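Local coordinates for protein glutathione transferase (Phanerochaete chrysosporium, PDB 4F0C) that binds oxidized glutathione and, as a dimeric glutathione transferase of a wood-degrading fungus, probably catalyses glutathione-dependent chemistry on other compounds, at residues Gly18-Met23 against Trp72-Ile77; Ile77-Val82 against Ile101-Leu106; Lys142-Val147 against Leu183-Tyr188; Val150-Leu155 against Asp196-His201. All blocks are in the same frame, centred on the assembly; numbering follows the deposited sequence.

Contact 1: Gly18-Met23 against Trp72-Ile77. With GDS (oxidized glutathione disulfide), chain B; SO4 (sulfate ion), chain C.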
# COMPACT_ATOMS: atom_id res chain seq x y z
N GLY A 18 8.07 -4.78 -10.38
CA GLY A 18 7.93 -4.22 -11.72
C GLY A 18 7.18 -5.13 -12.68
O GLY A 18 6.69 -4.68 -13.72
N TRP A 19 7.11 -6.42 -12.35
CA TRP A 19 6.49 -7.40 -13.27
C TRP A 19 4.98 -7.25 -13.37
O TRP A 19 4.39 -7.65 -14.37
CB TRP A 19 6.92 -8.85 -12.91
CG TRP A 19 8.41 -8.96 -13.15
CD1 TRP A 19 9.42 -8.87 -12.22
CD2 TRP A 19 9.06 -9.05 -14.44
NE1 TRP A 19 10.65 -8.93 -12.85
CE2 TRP A 19 10.46 -9.04 -14.21
CE3 TRP A 19 8.60 -9.16 -15.76
CZ2 TRP A 19 11.40 -9.12 -15.25
CZ3 TRP A 19 9.55 -9.25 -16.80
CH2 TRP A 19 10.92 -9.21 -16.54
N LYS A 20 4.35 -6.64 -12.36
CA LYS A 20 2.94 -6.27 -12.48
C LYS A 20 2.73 -5.38 -13.68
O LYS A 20 1.76 -5.54 -14.44
CB LYS A 20 2.46 -5.45 -11.27
CG LYS A 20 2.60 -6.14 -9.89
CD LYS A 20 2.21 -5.07 -8.84
CE LYS A 20 2.68 -5.45 -7.42
NZ LYS A 20 2.41 -4.28 -6.50
N VAL A 21 3.62 -4.39 -13.82
CA VAL A 21 3.51 -3.42 -14.89
C VAL A 21 3.84 -4.07 -16.23
O VAL A 21 3.16 -3.84 -17.21
CB VAL A 21 4.45 -2.23 -14.65
CG1 VAL A 21 4.32 -1.22 -15.78
CG2 VAL A 21 4.08 -1.55 -13.30
N ASP A 22 4.93 -4.84 -16.27
CA ASP A 22 5.25 -5.62 -17.47
C ASP A 22 4.02 -6.43 -17.95
O ASP A 22 3.68 -6.42 -19.14
CB ASP A 22 6.45 -6.53 -17.16
CG ASP A 22 6.89 -7.36 -18.37
OD1 ASP A 22 6.30 -8.44 -18.63
OD2 ASP A 22 7.85 -6.93 -19.04
N MET A 23 3.36 -7.15 -17.03
CA MET A 23 2.15 -7.92 -17.39
C MET A 23 1.08 -7.05 -18.05
O MET A 23 0.54 -7.41 -19.09
CB MET A 23 1.53 -8.56 -16.14
CG MET A 23 2.29 -9.77 -15.65
SD MET A 23 1.71 -10.38 -14.05
CE MET A 23 3.04 -11.53 -13.69
N TRP A 72 5.68 6.44 -10.31
CA TRP A 72 6.27 5.32 -9.58
C TRP A 72 5.23 4.78 -8.57
O TRP A 72 4.12 5.30 -8.52
CB TRP A 72 7.62 5.73 -8.95
CG TRP A 72 7.59 7.06 -8.11
CD1 TRP A 72 7.82 8.36 -8.57
CD2 TRP A 72 7.35 7.17 -6.69
NE1 TRP A 72 7.73 9.26 -7.49
CE2 TRP A 72 7.44 8.55 -6.35
CE3 TRP A 72 7.10 6.23 -5.67
CZ2 TRP A 72 7.26 9.02 -5.03
CZ3 TRP A 72 6.92 6.70 -4.36
CH2 TRP A 72 7.00 8.09 -4.05
N GLU A 73 5.61 3.76 -7.79
CA GLU A 73 4.68 2.85 -7.11
C GLU A 73 4.01 1.98 -8.16
O GLU A 73 3.19 2.46 -8.96
CB GLU A 73 3.63 3.56 -6.22
CG GLU A 73 4.20 4.08 -4.89
CD GLU A 73 4.80 2.97 -4.02
OE1 GLU A 73 4.20 1.89 -3.89
OE2 GLU A 73 5.91 3.18 -3.46
N SER A 74 4.38 0.71 -8.18
CA SER A 74 3.82 -0.24 -9.14
C SER A 74 2.29 -0.12 -9.32
O SER A 74 1.81 -0.12 -10.45
CB SER A 74 4.21 -1.70 -8.79
OG SER A 74 3.75 -2.13 -7.50
N ASP A 75 1.53 -0.01 -8.22
CA ASP A 75 0.08 -0.04 -8.39
C ASP A 75 -0.46 1.30 -8.91
O ASP A 75 -1.52 1.35 -9.57
CB ASP A 75 -0.67 -0.43 -7.09
CG ASP A 75 -0.52 -1.91 -6.76
OD1 ASP A 75 0.12 -2.68 -7.54
OD2 ASP A 75 -1.08 -2.31 -5.72
N ALA A 76 0.23 2.39 -8.58
CA ALA A 76 -0.16 3.67 -9.20
C ALA A 76 0.14 3.68 -10.70
O ALA A 76 -0.61 4.25 -11.49
CB ALA A 76 0.54 4.85 -8.52
N ILE A 77 1.26 3.06 -11.08
CA ILE A 77 1.56 2.87 -12.50
C ILE A 77 0.45 2.08 -13.23
O ILE A 77 0.05 2.46 -14.35
CB ILE A 77 2.93 2.15 -12.68
CG1 ILE A 77 4.05 3.06 -12.14
CG2 ILE A 77 3.21 1.80 -14.17
CD1 ILE A 77 5.39 2.34 -12.03
N1 GDS B . 5.39 -0.34 -2.83
CA1 GDS B . 6.48 -0.38 -3.89
C1 GDS B . 5.88 -0.74 -5.31
OE1 GDS B . 4.90 -1.53 -5.38
OE2 GDS B . 6.39 -0.14 -6.30
CB1 GDS B . 7.60 -1.42 -3.53
CG1 GDS B . 8.70 -1.44 -4.62
CD1 GDS B . 9.82 -2.32 -4.15
O1 GDS B . 9.83 -2.94 -3.10
N2 GDS B . 10.87 -2.39 -5.04
CA2 GDS B . 12.08 -3.19 -4.73
C2 GDS B . 13.30 -2.29 -4.71
O2 GDS B . 13.44 -1.42 -5.57
CB2 GDS B . 12.36 -4.21 -5.86
SG2 GDS B . 11.15 -5.54 -5.80
N3 GDS B . 14.23 -2.55 -3.77
CA3 GDS B . 15.43 -1.76 -3.72
C3 GDS B . 15.74 -1.33 -2.29
OE3 GDS B . 16.87 -0.85 -2.06
OE4 GDS B . 14.80 -1.43 -1.48
N4 GDS B . 8.89 -4.93 -1.27
CA4 GDS B . 7.70 -4.80 -0.43
C4 GDS B . 6.48 -4.52 -1.35
OE5 GDS B . 6.47 -5.00 -2.51
OE6 GDS B . 5.57 -3.82 -0.84
C5 GDS B . 9.90 -5.80 -0.94
O5 GDS B . 9.88 -6.52 0.06
CA5 GDS B . 11.10 -5.89 -1.88
N5 GDS B . 12.33 -6.28 -1.12
CB5 GDS B . 10.77 -6.94 -2.95
SG5 GDS B . 11.98 -6.86 -4.32
CA6 GDS B . 14.82 -3.76 0.99
C6 GDS B . 14.61 -4.39 2.43
OE7 GDS B . 15.36 -4.02 3.36
OE8 GDS B . 13.68 -5.22 2.54
N6 GDS B . 15.57 -2.51 1.10
CB6 GDS B . 15.56 -4.83 0.13
CG6 GDS B . 14.64 -5.97 -0.33
CD6 GDS B . 13.46 -5.44 -1.13
O6 GDS B . 13.44 -4.38 -1.77
S SO4 C . 6.73 13.50 -7.62
O1 SO4 C . 6.89 12.04 -7.51
O2 SO4 C . 6.28 13.85 -8.95
O3 SO4 C . 5.64 14.06 -6.79
O4 SO4 C . 7.99 14.09 -7.26
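Lys-20 and Val-21 meet Ser-74, Asp-75 and Ile-77 where the two helices of the thioredoxin-like domain that begin beside the glutathione pocket, 18-28 and 74-85, lie together. The run Ser-Asp-Ala-Ile-Leu starting at Ser-74 resembles the SNAIL/TRAIL motif of glutathione transferases. The tight part is polar. The Lys-20 chain leaves with CG beside the backbone N (chi1 -59°) and then stays extended, a reach that a long flexible cation can make. Its NZ donates to Ser-74 OG at 2.7 Å and forms a salt bridge with Asp-75 OD1 at 3.0 Å, arriving from above the carboxylate plane; Gln-109 also accepts. A methionine in place of Lys-20 would probably leave Asp-75 without its charged mate and Ser-74 OG without a donor that helps fix its rotation. The other half is apolar and less specific, though also buried: the two methyls of Val-21 straddle Ile-77 CG2, each at 3.6 Å, the side chains crossing at about a right angle. Beta-branched chains suit the place, since their methyls start close to the backbone. At the ligand end, Glu-73, the N-cap residue of helix 74-85, accepts the disulfide's gamma-glutamyl N1 through OE1 at 2.7 Å. The amide of Ser-74 points almost straight at that group's carboxylate OE2, 2.9 Å from N to O with an N-H...O angle of 177°.

Contact 2: Ile77-Val82 against Ile101-Leu106. With SO4 (sulfate ion), chain D.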
# COMPACT_ATOMS: atom_id res chain seq x y z
N ILE A 77 1.26 3.06 -11.08
CA ILE A 77 1.56 2.87 -12.50
C ILE A 77 0.45 2.08 -13.23
O ILE A 77 0.05 2.46 -14.35
CB ILE A 77 2.93 2.15 -12.68
CG1 ILE A 77 4.05 3.06 -12.14
CG2 ILE A 77 3.21 1.80 -14.17
CD1 ILE A 77 5.39 2.34 -12.03
N LEU A 78 -0.05 1.02 -12.58
CA LEU A 78 -1.15 0.25 -13.18
C LEU A 78 -2.37 1.15 -13.42
O LEU A 78 -2.97 1.08 -14.48
CB LEU A 78 -1.55 -0.96 -12.32
CG LEU A 78 -0.48 -2.02 -12.03
CD1 LEU A 78 -0.99 -3.09 -11.03
CD2 LEU A 78 0.02 -2.69 -13.34
N LEU A 79 -2.71 1.97 -12.43
CA LEU A 79 -3.83 2.89 -12.56
C LEU A 79 -3.60 3.90 -13.67
O LEU A 79 -4.52 4.20 -14.42
CB LEU A 79 -4.11 3.60 -11.20
CG LEU A 79 -4.81 2.64 -10.23
CD1 LEU A 79 -4.62 3.11 -8.77
CD2 LEU A 79 -6.34 2.52 -10.56
N TYR A 80 -2.39 4.44 -13.74
CA TYR A 80 -2.04 5.42 -14.77
C TYR A 80 -2.28 4.80 -16.15
O TYR A 80 -2.94 5.39 -17.01
CB TYR A 80 -0.56 5.84 -14.66
CG TYR A 80 -0.07 6.74 -15.82
CD1 TYR A 80 -0.30 8.11 -15.82
CD2 TYR A 80 0.61 6.17 -16.90
CE1 TYR A 80 0.14 8.93 -16.90
CE2 TYR A 80 1.04 6.97 -18.00
CZ TYR A 80 0.81 8.34 -17.97
OH TYR A 80 1.24 9.12 -19.02
N ILE A 81 -1.75 3.60 -16.34
CA ILE A 81 -1.86 2.96 -17.64
C ILE A 81 -3.32 2.70 -18.04
O ILE A 81 -3.72 2.98 -19.20
CB ILE A 81 -1.05 1.66 -17.68
CG1 ILE A 81 0.44 1.98 -17.58
CG2 ILE A 81 -1.33 0.90 -19.02
CD1 ILE A 81 1.32 0.76 -17.32
N VAL A 82 -4.13 2.18 -17.12
CA VAL A 82 -5.53 1.93 -17.51
C VAL A 82 -6.36 3.20 -17.66
O VAL A 82 -7.26 3.25 -18.51
CB VAL A 82 -6.28 0.89 -16.62
CG1 VAL A 82 -5.60 -0.49 -16.71
CG2 VAL A 82 -6.43 1.38 -15.17
N ILE A 101 -13.85 0.48 -5.70
CA ILE A 101 -13.62 -0.86 -5.15
C ILE A 101 -12.39 -1.50 -5.83
O ILE A 101 -11.60 -2.19 -5.18
CB ILE A 101 -14.89 -1.75 -5.32
CG1 ILE A 101 -16.04 -1.14 -4.51
CG2 ILE A 101 -14.59 -3.23 -4.92
CD1 ILE A 101 -15.71 -0.92 -2.99
N MET A 102 -12.19 -1.24 -7.12
CA MET A 102 -10.95 -1.72 -7.75
C MET A 102 -9.73 -1.10 -7.03
O MET A 102 -8.71 -1.77 -6.78
CB MET A 102 -10.94 -1.39 -9.24
CG MET A 102 -9.78 -2.04 -10.02
SD MET A 102 -9.78 -1.62 -11.77
CE MET A 102 -9.24 0.09 -11.71
N THR A 103 -9.85 0.18 -6.69
CA THR A 103 -8.79 0.88 -5.95
C THR A 103 -8.57 0.31 -4.54
O THR A 103 -7.43 0.15 -4.08
CB THR A 103 -9.06 2.39 -5.93
OG1 THR A 103 -8.93 2.86 -7.26
CG2 THR A 103 -8.05 3.16 -5.07
N GLN A 104 -9.67 0.00 -3.86
CA GLN A 104 -9.59 -0.65 -2.55
C GLN A 104 -8.76 -1.95 -2.63
O GLN A 104 -7.88 -2.18 -1.82
CB GLN A 104 -11.00 -0.99 -2.09
CG GLN A 104 -11.10 -1.86 -0.81
CD GLN A 104 -12.50 -2.42 -0.68
OE1 GLN A 104 -13.36 -1.80 -0.04
NE2 GLN A 104 -12.75 -3.59 -1.33
N TRP A 105 -9.08 -2.82 -3.60
CA TRP A 105 -8.34 -4.06 -3.75
C TRP A 105 -6.87 -3.81 -4.10
O TRP A 105 -6.00 -4.54 -3.64
CB TRP A 105 -9.01 -4.99 -4.77
CG TRP A 105 -10.22 -5.67 -4.12
CD1 TRP A 105 -11.53 -5.32 -4.25
CD2 TRP A 105 -10.17 -6.76 -3.20
NE1 TRP A 105 -12.32 -6.15 -3.48
CE2 TRP A 105 -11.50 -7.04 -2.82
CE3 TRP A 105 -9.12 -7.55 -2.68
CZ2 TRP A 105 -11.83 -8.09 -1.93
CZ3 TRP A 105 -9.45 -8.59 -1.77
CH2 TRP A 105 -10.79 -8.82 -1.40
N LEU A 106 -6.60 -2.79 -4.91
CA LEU A 106 -5.20 -2.41 -5.19
C LEU A 106 -4.46 -1.98 -3.91
O LEU A 106 -3.30 -2.36 -3.68
CB LEU A 106 -5.09 -1.30 -6.26
CG LEU A 106 -5.49 -1.77 -7.66
CD1 LEU A 106 -5.76 -0.56 -8.60
CD2 LEU A 106 -4.36 -2.64 -8.21
S SO4 D . -15.68 -6.09 -1.64
O1 SO4 D . -14.76 -5.53 -0.63
O2 SO4 D . -16.76 -5.17 -1.90
O3 SO4 D . -15.09 -6.24 -2.99
O4 SO4 D . -16.10 -7.37 -1.14
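Leu-79 and Leu-106 reach toward each other tip to tip, and their branched ends carry most of this contact. Leu-79 holds CG beside its backbone N and anti to the carbonyl carbon (chi1 -75°), and Leu-106 does the same. The methyl CD1 of Leu-106 lies against the branched end of Leu-79, almost equally far from CG and from both methyls: it is 3.7 Å from Leu-79 CG and 3.8 Å from Leu-79 CD1. Met-102 comes from one turn earlier. Its chain runs straight out to SD, with CG anti to the backbone N, and then bends at chi3 (73°), which brings the CE methyl to 4.0 Å from Leu-79 CD2 as the two side chains slide past each other in opposite directions. Unbranched and flexible, methionine can turn its end to follow the shape of the leucine. The helix segments run nearly antiparallel at 152°, their axes 12.0 Å apart, a separation bridged by long aliphatic chains. This is the domain interface of the glutathione transferase fold: helix 74-85 of the thioredoxin-like domain against helix 96-126 of the all-helical domain. Phe-107 of the second subunit packs on both Leu-79 and Leu-106. Thr-103 lies at the margin, its OG1 4.2 Å from Leu-79 CD2 and hydrogen-bonded to Lys-99 O within its own helix. On another side of helix 96-126, Trp-105 NE1 donates to a sulfate oxygen, O3, at 2.8 Å and Gln-104 NE2 to its O1 at 2.9 Å; Trp-72 of the second subunit binds the same ion.

Contact 3: Lys142-Val147 against Leu183-Tyr188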
# COMPACT_ATOMS: atom_id res chain seq x y z
N LYS A 142 3.15 -17.12 7.96
CA LYS A 142 1.78 -17.20 8.49
C LYS A 142 0.89 -16.09 7.91
O LYS A 142 -0.29 -16.32 7.62
CB LYS A 142 1.80 -17.14 10.02
CG LYS A 142 2.20 -18.46 10.67
CD LYS A 142 2.50 -18.28 12.17
CE LYS A 142 2.64 -19.63 12.87
NZ LYS A 142 3.25 -19.46 14.21
N GLU A 143 1.45 -14.90 7.74
CA GLU A 143 0.70 -13.78 7.14
C GLU A 143 0.38 -14.06 5.67
O GLU A 143 -0.70 -13.71 5.18
CB GLU A 143 1.46 -12.43 7.26
CG GLU A 143 0.67 -11.21 6.74
CD GLU A 143 -0.62 -10.90 7.57
OE1 GLU A 143 -0.86 -11.56 8.59
OE2 GLU A 143 -1.38 -9.99 7.17
N ILE A 144 1.31 -14.68 4.95
CA ILE A 144 0.98 -15.13 3.60
C ILE A 144 -0.27 -16.03 3.59
O ILE A 144 -1.16 -15.83 2.78
CB ILE A 144 2.18 -15.88 2.95
CG1 ILE A 144 3.29 -14.87 2.66
CG2 ILE A 144 1.72 -16.65 1.73
CD1 ILE A 144 4.67 -15.51 2.26
N LEU A 145 -0.29 -17.03 4.46
CA LEU A 145 -1.45 -17.95 4.53
C LEU A 145 -2.71 -17.19 4.92
O LEU A 145 -3.82 -17.54 4.46
CB LEU A 145 -1.19 -19.09 5.52
CG LEU A 145 0.04 -19.97 5.26
CD1 LEU A 145 0.08 -21.15 6.23
CD2 LEU A 145 -0.02 -20.45 3.81
N ARG A 146 -2.56 -16.18 5.78
CA ARG A 146 -3.73 -15.41 6.20
C ARG A 146 -4.31 -14.66 5.00
O ARG A 146 -5.54 -14.64 4.78
CB ARG A 146 -3.41 -14.42 7.33
CG ARG A 146 -4.69 -13.84 8.01
CD ARG A 146 -4.40 -12.54 8.82
NE ARG A 146 -3.95 -11.46 7.96
CZ ARG A 146 -4.77 -10.66 7.27
NH1 ARG A 146 -6.11 -10.82 7.33
NH2 ARG A 146 -4.25 -9.71 6.51
N VAL A 147 -3.43 -14.04 4.21
CA VAL A 147 -3.85 -13.32 3.02
C VAL A 147 -4.49 -14.28 2.02
O VAL A 147 -5.52 -13.95 1.42
CB VAL A 147 -2.69 -12.53 2.39
CG1 VAL A 147 -3.02 -12.02 0.94
CG2 VAL A 147 -2.27 -11.35 3.36
N LEU A 183 8.08 -20.37 -3.66
CA LEU A 183 9.26 -20.13 -2.85
C LEU A 183 8.90 -19.93 -1.37
O LEU A 183 9.26 -20.75 -0.53
CB LEU A 183 10.06 -18.95 -3.38
CG LEU A 183 11.29 -18.58 -2.55
CD1 LEU A 183 12.34 -19.68 -2.64
CD2 LEU A 183 11.85 -17.23 -2.98
N LEU A 184 8.13 -18.89 -1.09
CA LEU A 184 7.96 -18.39 0.28
C LEU A 184 7.26 -19.37 1.23
O LEU A 184 7.62 -19.45 2.40
CB LEU A 184 7.27 -17.02 0.29
CG LEU A 184 7.87 -16.00 -0.68
CD1 LEU A 184 7.04 -14.75 -0.69
CD2 LEU A 184 9.31 -15.68 -0.29
N VAL A 185 6.25 -20.09 0.75
CA VAL A 185 5.59 -21.09 1.59
C VAL A 185 5.63 -22.47 0.98
O VAL A 185 4.97 -23.36 1.46
CB VAL A 185 4.13 -20.70 1.97
CG1 VAL A 185 4.13 -19.49 2.93
CG2 VAL A 185 3.26 -20.39 0.71
N LYS A 186 6.44 -22.66 -0.07
CA LYS A 186 6.62 -24.00 -0.62
C LYS A 186 7.31 -24.84 0.45
O LYS A 186 8.36 -24.46 0.96
CB LYS A 186 7.46 -23.97 -1.89
CG LYS A 186 7.71 -25.36 -2.48
CD LYS A 186 8.42 -25.27 -3.81
CE LYS A 186 8.72 -26.68 -4.33
NZ LYS A 186 9.57 -26.61 -5.56
N GLY A 187 6.69 -25.97 0.80
CA GLY A 187 7.20 -26.83 1.84
C GLY A 187 6.96 -26.34 3.25
O GLY A 187 7.53 -26.89 4.18
N TYR A 188 6.13 -25.32 3.43
CA TYR A 188 5.85 -24.80 4.76
C TYR A 188 4.62 -25.45 5.39
O TYR A 188 3.49 -25.24 4.94
CB TYR A 188 5.64 -23.28 4.74
CG TYR A 188 5.23 -22.75 6.09
CD1 TYR A 188 6.11 -22.78 7.16
CD2 TYR A 188 3.96 -22.22 6.30
CE1 TYR A 188 5.74 -22.30 8.41
CE2 TYR A 188 3.58 -21.74 7.53
CZ TYR A 188 4.47 -21.78 8.58
OH TYR A 188 4.08 -21.32 9.81
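A type II beta turn from Val-185 to Tyr-188, which follows helix 174-184, packs against Ile-144, Leu-145 and Lys-142 of helix 134-155 in the all-helical C-terminal domain of the glutathione transferase fold. The turn is closed by Tyr-188 N donating to Val-185 O at 3.0 Å, and Gly-187 takes a positive phi of 77° that favours a residue without a side chain. Ile-144 fills the inner part with both branches. Its side chain crosses that of Leu-184 at about a right angle, with CD1 3.6 Å from Leu-184 CB, while its CG2 meets Val-185 CG1 at 3.9 Å. Phe-117 and Ala-120 of helix 96-126 also touch Ile-144, which suits a bulky aliphatic residue to this place. Toward the surface the partners become amphipathic. With CG anti to the backbone N (chi1 175°), the ring of Tyr-188 leaves toward helix 134-155, and its hydroxyl is hydrogen-bonded to Glu-138, one turn before Lys-142. The aliphatic part of Lys-142 crosses the hydroxyl end of Tyr-188, with CG 3.5 Å from OH. On another side of helix 134-155, Arg-146 grips Glu-143 side-on through NE and NH2, and also bonds Asn-55 of the second subunit. Leu-145 meets the tyrosine ring at its rim: CD1 lies in the ring plane, 3.8 Å from Tyr-188 CE2 and 4.0 Å from Tyr-188 CD2.

Contact 4: Val150-Leu155 against Asp196-His201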
# COMPACT_ATOMS: atom_id res chain seq x y z
N VAL A 150 -7.97 -14.86 3.18
CA VAL A 150 -8.82 -13.72 2.84
C VAL A 150 -9.27 -13.80 1.37
O VAL A 150 -10.47 -13.68 1.04
CB VAL A 150 -8.10 -12.37 3.13
CG1 VAL A 150 -8.90 -11.17 2.52
CG2 VAL A 150 -7.88 -12.18 4.65
N LEU A 151 -8.30 -14.02 0.48
CA LEU A 151 -8.61 -14.14 -0.96
C LEU A 151 -9.54 -15.34 -1.20
O LEU A 151 -10.48 -15.25 -1.98
CB LEU A 151 -7.31 -14.28 -1.78
CG LEU A 151 -6.47 -12.99 -1.83
CD1 LEU A 151 -5.07 -13.31 -2.41
CD2 LEU A 151 -7.18 -11.91 -2.64
N GLU A 152 -9.30 -16.43 -0.48
CA GLU A 152 -10.16 -17.61 -0.59
C GLU A 152 -11.61 -17.31 -0.22
O GLU A 152 -12.54 -17.76 -0.90
CB GLU A 152 -9.62 -18.73 0.31
CG GLU A 152 -10.40 -20.06 0.21
CD GLU A 152 -10.22 -20.77 -1.11
OE1 GLU A 152 -9.20 -20.56 -1.79
OE2 GLU A 152 -11.11 -21.55 -1.49
N SER A 153 -11.78 -16.54 0.86
CA SER A 153 -13.11 -16.21 1.38
C SER A 153 -13.94 -15.44 0.37
O SER A 153 -15.17 -15.55 0.38
CB SER A 153 -13.03 -15.44 2.71
OG SER A 153 -12.61 -14.08 2.52
N VAL A 154 -13.30 -14.66 -0.50
CA VAL A 154 -14.08 -13.96 -1.54
C VAL A 154 -14.12 -14.68 -2.88
O VAL A 154 -15.17 -14.69 -3.53
CB VAL A 154 -13.66 -12.44 -1.73
CG1 VAL A 154 -13.57 -11.72 -0.40
CG2 VAL A 154 -12.36 -12.30 -2.49
N LEU A 155 -13.00 -15.28 -3.30
CA LEU A 155 -12.94 -15.94 -4.62
C LEU A 155 -13.75 -17.23 -4.69
O LEU A 155 -13.99 -17.77 -5.78
CB LEU A 155 -11.48 -16.19 -5.02
CG LEU A 155 -10.73 -14.87 -5.27
CD1 LEU A 155 -9.24 -15.13 -5.34
CD2 LEU A 155 -11.23 -14.22 -6.56
N ASP A 196 -5.25 -26.41 -0.19
CA ASP A 196 -5.41 -25.51 0.93
C ASP A 196 -6.22 -24.27 0.57
O ASP A 196 -6.91 -23.71 1.43
CB ASP A 196 -4.05 -25.09 1.51
CG ASP A 196 -3.25 -26.27 2.08
OD1 ASP A 196 -3.83 -27.35 2.32
OD2 ASP A 196 -2.03 -26.10 2.31
N PHE A 197 -6.09 -23.80 -0.68
CA PHE A 197 -6.78 -22.60 -1.12
C PHE A 197 -7.30 -22.78 -2.54
O PHE A 197 -6.77 -22.16 -3.47
CB PHE A 197 -5.83 -21.40 -1.04
CG PHE A 197 -5.26 -21.20 0.35
CD1 PHE A 197 -6.02 -20.58 1.33
CD2 PHE A 197 -3.99 -21.66 0.68
CE1 PHE A 197 -5.52 -20.42 2.63
CE2 PHE A 197 -3.48 -21.50 1.98
CZ PHE A 197 -4.25 -20.88 2.95
N PRO A 198 -8.33 -23.64 -2.71
CA PRO A 198 -8.71 -24.05 -4.07
C PRO A 198 -9.26 -22.91 -4.94
O PRO A 198 -9.00 -22.91 -6.13
CB PRO A 198 -9.75 -25.16 -3.85
CG PRO A 198 -10.17 -25.04 -2.43
CD PRO A 198 -9.03 -24.43 -1.68
N SER A 199 -10.01 -21.98 -4.35
CA SER A 199 -10.49 -20.83 -5.11
C SER A 199 -9.34 -19.90 -5.52
O SER A 199 -9.32 -19.37 -6.66
CB SER A 199 -11.52 -20.04 -4.29
OG SER A 199 -12.56 -20.94 -3.85
N VAL A 200 -8.42 -19.64 -4.59
CA VAL A 200 -7.25 -18.83 -4.94
C VAL A 200 -6.45 -19.55 -6.03
O VAL A 200 -5.94 -18.90 -6.96
CB VAL A 200 -6.34 -18.54 -3.71
CG1 VAL A 200 -5.19 -17.60 -4.12
CG2 VAL A 200 -7.19 -17.90 -2.57
N HIS A 201 -6.35 -20.87 -5.93
CA HIS A 201 -5.63 -21.63 -6.97
C HIS A 201 -6.31 -21.50 -8.33
O HIS A 201 -5.64 -21.35 -9.35
CB HIS A 201 -5.51 -23.10 -6.57
CG HIS A 201 -4.94 -23.98 -7.65
ND1 HIS A 201 -5.72 -24.76 -8.48
CD2 HIS A 201 -3.65 -24.23 -8.01
CE1 HIS A 201 -4.95 -25.43 -9.32
NE2 HIS A 201 -3.69 -25.13 -9.05
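Glu-152 faces the first turn of helix 198-209, and its carboxylate makes all the hydrogen bonds that join these two segments. OE1 accepts from Val-200 N at 3.0 Å, with an N-H...O angle of 167°. OE2 is shared by two donors of Ser-199: the backbone N comes in at the syn lone pair at 3.1 Å, and OG arrives from above the carboxylate plane at 2.8 Å. CG anti to the backbone N (chi1 -176°) and a bend at chi2 (69°) turn CD toward these donors. Phe-197 is the N-cap residue and Pro-198, the first residue of the helix, has no N-H to offer, so the bonded amides are those of the next two residues. A carboxylate suits this site, since the positive end of the helix would probably favour its charged form. An alanine in place of Glu-152 would probably leave the amides of Ser-199 and Val-200 without these acceptors and Ser-199 OG freer to turn. Within the all-helical domain of the glutathione transferase, this joins the last turn of helix 134-155 to the beginning of a later helix. The apolar contacts are close to the backbone. Val-200 CG2 touches Leu-151 CB at 3.7 Å, and Ser-199 CB meets Leu-155 CB at 3.9 Å; a side chain as small as serine lets the two helices come near. The contact with the aromatic ring is slighter: Glu-152 CB sits at the edge of the Phe-197 ring, 4.2 Å from CD1, while Phe-148 meets that ring edge-to-face.

Overall arrangement
Contacts 1 and 2 are buried and continuous: they share Ile-77, use helix 74-85 and lie about 10 Å apart between centres, the first within the thioredoxin-like domain and the second between domains. Contacts 3 and 4 are only partly buried, share helix 134-155 and lie about 13 Å apart in the helical domain, where Phe-197 of contact 4 touches Leu-145 of contact 3. Contact 1 buries charge beside the ligand, whereas contact 2 is aliphatic. Contact 3 grades from aliphatic to amphipathic outward, and contact 4 rests on one carboxylate at a helix start. Trp-105 of contact 2 reaches Leu-151 and Val-154 of contact 4, linking the two pairs.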